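Side-chain contacts in DNA polymerase (Pyrobaculum calidifontis, PDB 5MDN), which probably extends a DNA strand by adding deoxyribonucleotides to its end with release of diphosphate, as a replicative family B polymerase: residues A[213-218]-A[235-240]; A[421-426]-A[506-511]. All coordinates share one frame; numbering follows the deposited sequence.

Contact 1 (A[213-218]-A[235-240])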
ATOM      1  N   ARG A 213       5.202   7.965 -29.112  1.00 65.95           N
ATOM      2  CA  ARG A 213       6.249   7.297 -29.876  1.00 67.13           C
ATOM      3  C   ARG A 213       7.600   7.426 -29.181  1.00 65.78           C
ATOM      4  O   ARG A 213       8.372   6.462 -29.119  1.00 66.07           O
ATOM      5  CB  ARG A 213       6.315   7.884 -31.285  1.00 69.40           C
ATOM      6  CG  ARG A 213       7.184   7.100 -32.245  1.00 70.91           C
ATOM      7  CD  ARG A 213       6.578   5.732 -32.520  1.00 72.80           C
ATOM      8  NE  ARG A 213       7.282   4.653 -31.838  1.00 73.33           N
ATOM      9  CZ  ARG A 213       6.720   3.497 -31.500  1.00 74.17           C
ATOM     10  NH1 ARG A 213       5.445   3.270 -31.783  1.00 73.56           N
ATOM     11  NH2 ARG A 213       7.434   2.566 -30.884  1.00 76.09           N
ATOM     12  N   GLY A 214       7.902   8.616 -28.654  1.00 69.06           N
ATOM     13  CA  GLY A 214       9.172   8.815 -27.974  1.00 68.87           C
ATOM     14  C   GLY A 214       9.282   8.029 -26.681  1.00 68.03           C
ATOM     15  O   GLY A 214      10.347   7.489 -26.362  1.00 65.45           O
ATOM     16  N   PHE A 215       8.194   7.969 -25.910  1.00 67.01           N
ATOM     17  CA  PHE A 215       8.194   7.180 -24.680  1.00 65.22           C
ATOM     18  C   PHE A 215       8.442   5.704 -24.974  1.00 62.28           C
ATOM     19  O   PHE A 215       9.293   5.067 -24.343  1.00 59.31           O
ATOM     20  CB  PHE A 215       6.875   7.370 -23.933  1.00 64.40           C
ATOM     21  CG  PHE A 215       6.784   6.591 -22.651  1.00 65.63           C
ATOM     22  CD1 PHE A 215       7.806   6.645 -21.716  1.00 65.64           C
ATOM     23  CD2 PHE A 215       5.672   5.813 -22.376  1.00 66.91           C
ATOM     24  CE1 PHE A 215       7.721   5.929 -20.533  1.00 65.71           C
ATOM     25  CE2 PHE A 215       5.582   5.096 -21.197  1.00 65.24           C
ATOM     26  CZ  PHE A 215       6.607   5.154 -20.274  1.00 66.46           C
ATOM     27  N   VAL A 216       7.692   5.142 -25.926  1.00 63.03           N
ATOM     28  CA  VAL A 216       7.828   3.723 -26.253  1.00 62.74           C
ATOM     29  C   VAL A 216       9.241   3.421 -26.738  1.00 63.85           C
ATOM     30  O   VAL A 216       9.863   2.437 -26.320  1.00 68.67           O
ATOM     31  CB  VAL A 216       6.770   3.308 -27.291  1.00 61.63           C
ATOM     32  CG1 VAL A 216       7.011   1.882 -27.745  1.00 59.80           C
ATOM     33  CG2 VAL A 216       5.373   3.450 -26.710  1.00 61.96           C
ATOM     34  N   ASP A 217       9.769   4.262 -27.631  1.00 61.25           N
ATOM     35  CA  ASP A 217      11.115   4.035 -28.152  1.00 63.52           C
ATOM     36  C   ASP A 217      12.164   4.123 -27.050  1.00 66.25           C
ATOM     37  O   ASP A 217      13.144   3.370 -27.060  1.00 67.64           O
ATOM     38  CB  ASP A 217      11.423   5.030 -29.271  1.00 65.33           C
ATOM     39  CG  ASP A 217      10.745   4.668 -30.577  1.00 67.34           C
ATOM     40  OD1 ASP A 217      10.619   3.456 -30.858  1.00 67.36           O
ATOM     41  OD2 ASP A 217      10.347   5.588 -31.323  1.00 67.59           O
ATOM     42  N   PHE A 218      11.980   5.037 -26.093  1.00 66.25           N
ATOM     43  CA  PHE A 218      12.955   5.169 -25.013  1.00 65.59           C
ATOM     44  C   PHE A 218      12.952   3.940 -24.109  1.00 63.55           C
ATOM     45  O   PHE A 218      14.018   3.457 -23.710  1.00 62.29           O
ATOM     46  CB  PHE A 218      12.685   6.435 -24.201  1.00 65.83           C
ATOM     47  CG  PHE A 218      13.800   6.791 -23.254  1.00 66.21           C
ATOM     48  CD1 PHE A 218      14.844   7.602 -23.669  1.00 67.98           C
ATOM     49  CD2 PHE A 218      13.809   6.313 -21.954  1.00 66.70           C
ATOM     50  CE1 PHE A 218      15.873   7.931 -22.808  1.00 67.73           C
ATOM     51  CE2 PHE A 218      14.836   6.638 -21.088  1.00 67.77           C
ATOM     52  CZ  PHE A 218      15.869   7.448 -21.514  1.00 67.23           C
ATOM     53  N   PHE A 235      -3.638   6.674 -12.591  1.00 51.65           N
ATOM     54  CA  PHE A 235      -3.933   7.585 -13.693  1.00 52.59           C
ATOM     55  C   PHE A 235      -3.081   7.310 -14.925  1.00 52.25           C
ATOM     56  O   PHE A 235      -3.633   7.091 -16.009  1.00 52.06           O
ATOM     57  CB  PHE A 235      -3.757   9.039 -13.236  1.00 55.24           C
ATOM     58  CG  PHE A 235      -4.201  10.052 -14.258  1.00 58.51           C
ATOM     59  CD1 PHE A 235      -3.318  10.527 -15.215  1.00 60.26           C
ATOM     60  CD2 PHE A 235      -5.503  10.531 -14.259  1.00 59.09           C
ATOM     61  CE1 PHE A 235      -3.723  11.457 -16.156  1.00 62.47           C
ATOM     62  CE2 PHE A 235      -5.915  11.463 -15.197  1.00 59.41           C
ATOM     63  CZ  PHE A 235      -5.023  11.926 -16.146  1.00 61.98           C
ATOM     64  N   ASP A 236      -1.751   7.350 -14.796  1.00 51.58           N
ATOM     65  CA  ASP A 236      -0.870   7.407 -15.962  1.00 52.96           C
ATOM     66  C   ASP A 236      -1.104   6.237 -16.911  1.00 51.91           C
ATOM     67  O   ASP A 236      -1.421   6.433 -18.089  1.00 56.91           O
ATOM     68  CB  ASP A 236       0.591   7.454 -15.509  1.00 55.39           C
ATOM     69  CG  ASP A 236       0.935   8.741 -14.782  1.00 61.06           C
ATOM     70  OD1 ASP A 236       0.022   9.561 -14.549  1.00 62.67           O
ATOM     71  OD2 ASP A 236       2.123   8.936 -14.448  1.00 70.01           O
ATOM     72  N   TRP A 237      -0.940   5.008 -16.420  1.00 50.17           N
ATOM     73  CA  TRP A 237      -1.116   3.846 -17.293  1.00 49.04           C
ATOM     74  C   TRP A 237      -2.523   3.746 -17.870  1.00 49.78           C
ATOM     75  O   TRP A 237      -2.646   3.531 -19.089  1.00 48.11           O
ATOM     76  CB  TRP A 237      -0.722   2.563 -16.555  1.00 46.26           C
ATOM     77  CG  TRP A 237       0.761   2.366 -16.420  1.00 44.56           C
ATOM     78  CD1 TRP A 237       1.455   2.141 -15.266  1.00 44.93           C
ATOM     79  CD2 TRP A 237       1.732   2.374 -17.476  1.00 44.01           C
ATOM     80  NE1 TRP A 237       2.795   2.009 -15.538  1.00 45.00           N
ATOM     81  CE2 TRP A 237       2.992   2.150 -16.886  1.00 44.77           C
ATOM     82  CE3 TRP A 237       1.658   2.552 -18.862  1.00 43.66           C
ATOM     83  CZ2 TRP A 237       4.167   2.097 -17.634  1.00 45.42           C
ATOM     84  CZ3 TRP A 237       2.827   2.500 -19.601  1.00 45.03           C
ATOM     85  CH2 TRP A 237       4.063   2.274 -18.986  1.00 45.34           C
ATOM     86  N   PRO A 238      -3.607   3.868 -17.093  1.00 51.79           N
ATOM     87  CA  PRO A 238      -4.940   3.859 -17.722  1.00 52.97           C
ATOM     88  C   PRO A 238      -5.120   4.932 -18.782  1.00 57.23           C
ATOM     89  O   PRO A 238      -5.822   4.698 -19.774  1.00 60.34           O
ATOM     90  CB  PRO A 238      -5.893   4.075 -16.540  1.00 53.67           C
ATOM     91  CG  PRO A 238      -5.146   3.609 -15.354  1.00 53.53           C
ATOM     92  CD  PRO A 238      -3.699   3.890 -15.620  1.00 52.83           C
ATOM     93  N   TYR A 239      -4.512   6.107 -18.606  1.00 59.22           N
ATOM     94  CA  TYR A 239      -4.666   7.166 -19.597  1.00 62.86           C
ATOM     95  C   TYR A 239      -3.867   6.861 -20.858  1.00 62.23           C
ATOM     96  O   TYR A 239      -4.402   6.922 -21.972  1.00 66.95           O
ATOM     97  CB  TYR A 239      -4.246   8.510 -19.008  1.00 64.77           C
ATOM     98  CG  TYR A 239      -4.832   9.680 -19.759  1.00 67.31           C
ATOM     99  CD1 TYR A 239      -4.171  10.232 -20.847  1.00 68.79           C
ATOM    100  CD2 TYR A 239      -6.057  10.218 -19.391  1.00 69.05           C
ATOM    101  CE1 TYR A 239      -4.709  11.295 -21.543  1.00 68.56           C
ATOM    102  CE2 TYR A 239      -6.605  11.281 -20.080  1.00 72.48           C
ATOM    103  CZ  TYR A 239      -5.928  11.815 -21.155  1.00 71.98           C
ATOM    104  OH  TYR A 239      -6.471  12.876 -21.842  1.00 69.67           O
ATOM    105  N   LEU A 240      -2.578   6.542 -20.706  1.00 58.14           N
ATOM    106  CA  LEU A 240      -1.749   6.236 -21.870  1.00 58.76           C
ATOM    107  C   LEU A 240      -2.281   5.026 -22.629  1.00 60.60           C
ATOM    108  O   LEU A 240      -2.215   4.983 -23.862  1.00 63.70           O
ATOM    109  CB  LEU A 240      -0.299   6.007 -21.447  1.00 58.31           C
ATOM    110  CG  LEU A 240       0.471   7.245 -20.988  1.00 60.25           C
ATOM    111  CD1 LEU A 240       1.670   6.851 -20.138  1.00 61.28           C
ATOM    112  CD2 LEU A 240       0.901   8.084 -22.181  1.00 62.41           C
TER

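Contact 2 (A[421-426]-A[506-511])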
ATOM      1  N   PHE A 421       5.487  -0.974  20.443  1.00 58.89           N
ATOM      2  CA  PHE A 421       5.160  -2.250  21.067  1.00 62.81           C
ATOM      3  C   PHE A 421       4.698  -3.296  20.055  1.00 67.08           C
ATOM      4  O   PHE A 421       4.021  -4.257  20.430  1.00 69.52           O
ATOM      5  CB  PHE A 421       4.091  -2.054  22.144  1.00 62.15           C
ATOM      6  CG  PHE A 421       4.646  -1.727  23.501  1.00 62.48           C
ATOM      7  CD1 PHE A 421       4.963  -0.423  23.838  1.00 63.56           C
ATOM      8  CD2 PHE A 421       4.835  -2.722  24.447  1.00 62.10           C
ATOM      9  CE1 PHE A 421       5.467  -0.116  25.086  1.00 63.04           C
ATOM     10  CE2 PHE A 421       5.338  -2.421  25.698  1.00 62.46           C
ATOM     11  CZ  PHE A 421       5.654  -1.115  26.017  1.00 63.26           C
ATOM     12  N   SER A 422       5.031  -3.118  18.772  1.00 64.01           N
ATOM     13  CA  SER A 422       4.492  -3.998  17.739  1.00 61.60           C
ATOM     14  C   SER A 422       5.056  -5.413  17.828  1.00 56.93           C
ATOM     15  O   SER A 422       4.359  -6.375  17.485  1.00 57.28           O
ATOM     16  CB  SER A 422       4.764  -3.408  16.357  1.00 65.35           C
ATOM     17  OG  SER A 422       4.024  -2.215  16.157  1.00 71.28           O
ATOM     18  N   SER A 423       6.301  -5.567  18.284  1.00 52.64           N
ATOM     19  CA  SER A 423       6.886  -6.896  18.427  1.00 50.92           C
ATOM     20  C   SER A 423       6.254  -7.703  19.553  1.00 50.92           C
ATOM     21  O   SER A 423       6.596  -8.879  19.719  1.00 48.08           O
ATOM     22  CB  SER A 423       8.394  -6.786  18.657  1.00 52.05           C
ATOM     23  OG  SER A 423       9.019  -6.042  17.627  1.00 52.67           O
ATOM     24  N   MET A 424       5.354  -7.097  20.328  1.00 56.37           N
ATOM     25  CA  MET A 424       4.679  -7.807  21.412  1.00 59.38           C
ATOM     26  C   MET A 424       3.828  -8.961  20.892  1.00 59.06           C
ATOM     27  O   MET A 424       3.775 -10.030  21.512  1.00 60.37           O
ATOM     28  CB  MET A 424       3.826  -6.817  22.201  1.00 61.37           C
ATOM     29  CG  MET A 424       3.069  -7.389  23.379  1.00 64.03           C
ATOM     30  SD  MET A 424       2.397  -6.037  24.358  1.00 70.32           S
ATOM     31  CE  MET A 424       1.143  -5.423  23.241  1.00 72.23           C
ATOM     32  N   TYR A 425       3.147  -8.763  19.764  1.00 55.40           N
ATOM     33  CA  TYR A 425       2.145  -9.707  19.284  1.00 59.80           C
ATOM     34  C   TYR A 425       2.749 -11.028  18.811  1.00 61.78           C
ATOM     35  O   TYR A 425       2.203 -12.092  19.136  1.00 66.02           O
ATOM     36  CB  TYR A 425       1.313  -9.068  18.174  1.00 63.32           C
ATOM     37  CG  TYR A 425       0.556  -7.860  18.651  1.00 67.32           C
ATOM     38  CD1 TYR A 425      -0.589  -8.001  19.423  1.00 68.61           C
ATOM     39  CD2 TYR A 425       0.996  -6.578  18.352  1.00 69.98           C
ATOM     40  CE1 TYR A 425      -1.281  -6.902  19.872  1.00 70.11           C
ATOM     41  CE2 TYR A 425       0.311  -5.473  18.796  1.00 73.95           C
ATOM     42  CZ  TYR A 425      -0.826  -5.642  19.555  1.00 73.45           C
ATOM     43  OH  TYR A 425      -1.509  -4.541  19.996  1.00 76.17           O
ATOM     44  N   PRO A 426       3.845 -11.032  18.040  1.00 57.75           N
ATOM     45  CA  PRO A 426       4.506 -12.323  17.775  1.00 56.58           C
ATOM     46  C   PRO A 426       4.960 -13.023  19.043  1.00 57.64           C
ATOM     47  O   PRO A 426       4.795 -14.244  19.165  1.00 60.32           O
ATOM     48  CB  PRO A 426       5.689 -11.933  16.879  1.00 56.22           C
ATOM     49  CG  PRO A 426       5.253 -10.685  16.212  1.00 54.77           C
ATOM     50  CD  PRO A 426       4.452  -9.947  17.244  1.00 55.92           C
ATOM     51  N   ALA A 506      12.121  -5.848   6.647  1.00 54.77           N
ATOM     52  CA  ALA A 506      11.048  -6.493   5.896  1.00 51.88           C
ATOM     53  C   ALA A 506      10.513  -7.713   6.634  1.00 48.26           C
ATOM     54  O   ALA A 506       9.303  -7.965   6.639  1.00 47.79           O
ATOM     55  CB  ALA A 506      11.540  -6.883   4.504  1.00 53.78           C
ATOM     56  N   LEU A 507      11.402  -8.485   7.262  1.00 47.35           N
ATOM     57  CA  LEU A 507      10.960  -9.611   8.078  1.00 49.41           C
ATOM     58  C   LEU A 507      10.166  -9.134   9.290  1.00 51.78           C
ATOM     59  O   LEU A 507       9.144  -9.734   9.644  1.00 49.68           O
ATOM     60  CB  LEU A 507      12.161 -10.449   8.507  1.00 47.49           C
ATOM     61  CG  LEU A 507      12.827 -11.250   7.388  1.00 46.94           C
ATOM     62  CD1 LEU A 507      14.286 -11.540   7.713  1.00 47.54           C
ATOM     63  CD2 LEU A 507      12.070 -12.539   7.116  1.00 44.75           C
ATOM     64  N   LYS A 508      10.637  -8.069   9.948  1.00 50.41           N
ATOM     65  CA  LYS A 508       9.925  -7.501  11.091  1.00 51.63           C
ATOM     66  C   LYS A 508       8.501  -7.096  10.720  1.00 50.06           C
ATOM     67  O   LYS A 508       7.546  -7.411  11.441  1.00 48.39           O
ATOM     68  CB  LYS A 508      10.677  -6.278  11.610  1.00 56.48           C
ATOM     69  CG  LYS A 508       9.966  -5.565  12.745  1.00 60.95           C
ATOM     70  CD  LYS A 508      10.737  -4.348  13.215  1.00 64.35           C
ATOM     71  CE  LYS A 508       9.971  -3.610  14.302  1.00 67.20           C
ATOM     72  NZ  LYS A 508      10.680  -2.379  14.751  1.00 70.47           N
ATOM     73  N   VAL A 509       8.342  -6.384   9.600  1.00 49.57           N
ATOM     74  CA  VAL A 509       7.033  -5.849   9.234  1.00 48.98           C
ATOM     75  C   VAL A 509       6.041  -6.975   8.970  1.00 50.43           C
ATOM     76  O   VAL A 509       4.873  -6.899   9.371  1.00 49.73           O
ATOM     77  CB  VAL A 509       7.163  -4.908   8.021  1.00 48.27           C
ATOM     78  CG1 VAL A 509       5.793  -4.412   7.578  1.00 50.34           C
ATOM     79  CG2 VAL A 509       8.067  -3.738   8.358  1.00 47.23           C
ATOM     80  N   MET A 510       6.487  -8.042   8.304  1.00 47.58           N
ATOM     81  CA  MET A 510       5.593  -9.164   8.039  1.00 48.68           C
ATOM     82  C   MET A 510       5.231  -9.901   9.325  1.00 48.12           C
ATOM     83  O   MET A 510       4.088 -10.342   9.493  1.00 51.39           O
ATOM     84  CB  MET A 510       6.232 -10.113   7.029  1.00 50.05           C
ATOM     85  CG  MET A 510       6.472  -9.475   5.668  1.00 51.16           C
ATOM     86  SD  MET A 510       4.961  -8.953   4.833  1.00 50.28           S
ATOM     87  CE  MET A 510       4.016 -10.473   4.850  1.00 51.55           C
ATOM     88  N   ALA A 511       6.193 -10.053  10.238  1.00 52.19           N
ATOM     89  CA  ALA A 511       5.904 -10.667  11.531  1.00 51.77           C
ATOM     90  C   ALA A 511       4.910  -9.831  12.330  1.00 53.45           C
ATOM     91  O   ALA A 511       3.939 -10.360  12.884  1.00 54.28           O
ATOM     92  CB  ALA A 511       7.201 -10.865  12.314  1.00 51.11           C
TER

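Contact 1 (A[213-218]-A[235-240])
Phe215 on helix 209-222 and Leu240 on helix 232-247 mark the closest backbone approach between the two segments, their CA atoms 10.4 Å apart, so the helices meet through side chains alone. Both helices belong to the RNase H-like 3'-5' exonuclease fold of family B polymerases and lean on strand 165-172 of its central sheet, one helix before and one after strand 226-229. Between them the Phe215 and Trp237 side chains cross at about a right angle. Phe215 CE2 lies 3.9 Å from Trp237 CH2, with the tryptophan carbon close to the plane of the phenyl ring, at its edge. With CG anti to the backbone N (chi1 180°), the Phe215 ring is carried out from its helix into this position. The benzo half of the indole makes the touch, while NE1 at the other end is hydrogen-bonded to OD1 of Asn275 on strand 274-277, which helps fix the indole's rotation. Phe168 of strand 165-172 meets both rings, and Leu189 and Val191 also touch Phe215, giving a buried apolar layer between helices and sheet. The segment 235-240 includes Asp236, a magnesium ligand in a structure of this protein though without that metal here, so Trp237 directly follows a residue of the exonuclease metal site. On helix 209-222, away from the interface, Arg213 and Asp217 form a one-turn salt bridge, NE to OD2 at 3.2 Å. Back at the contact, Leu240 adds a methyl group, its CD1 4.4 Å from Phe215 CE2.

Contact 2 (A[421-426]-A[506-511])
Ser423 and Pro426 face Lys508 and Ala511 across a small, partly buried contact between two sequence motifs of the family B polymerase palm and fingers: motif A, here DFSSMYP, and motif B, here KVMANAMYG. Phe421 opens a type I turn, its O accepting a bond from Met424 N, and its own ring is buried on the far side against Leu542. Ser422 points toward helix 495-512 without touching it, and its OG is hydrogen-bonded to OD1 of Asp420. Ser423 lies beside the last methylene of Lys508: OG and CE are 4.2 Å apart, a van der Waals approach with no hydrogen bond across the segments. All four torsions of Lys508 are near 180°, and this fully extended chain brings its CE to the serine. In relatives the lysine of this motif contacts the phosphates of the incoming nucleotide; no nucleotide is bound here. Met424 turns away to Ala538 and Ile541, its CE 4.2 Å above the plane of the Tyr425 ring, offset toward the rim. Tyr425 starts toward the other segment but its ring leads away and stacks on Tyr515. Pro426 makes the tighter half of the contact, its CG 3.6 Å from Ala511 O and 4.4 Å from Ala511 CB; here the backbones come closest, CA to CA 6.6 Å. Helix 424-431 follows palm strand 416-420 and is packed between helix 495-512 and helix 528-551, while helix 495-512 also packs on helices 468-486 (through Leu507 and Lys508) and 326-356 (through Ala506 and Met510).

Contact 1 and contact 2 lie on opposite sides of the chain's centre, their own centres 39 Å apart and their nearest atoms about 23 Å apart, with no touch between them. They follow in series along the chain: contact 1 closes within the exonuclease domain before contact 2 opens in the polymerase part. They share no helix or sheet. Contact 1 joins two helices against the sheet holding strand 165-172, whereas contact 2 joins the turn and helix start that follow strand 416-420, in the separate antiparallel palm sheet, to a fingers helix. The pair therefore samples the two-centre layout of family B enzymes, with editing and synthesis probably carried out at well-separated places.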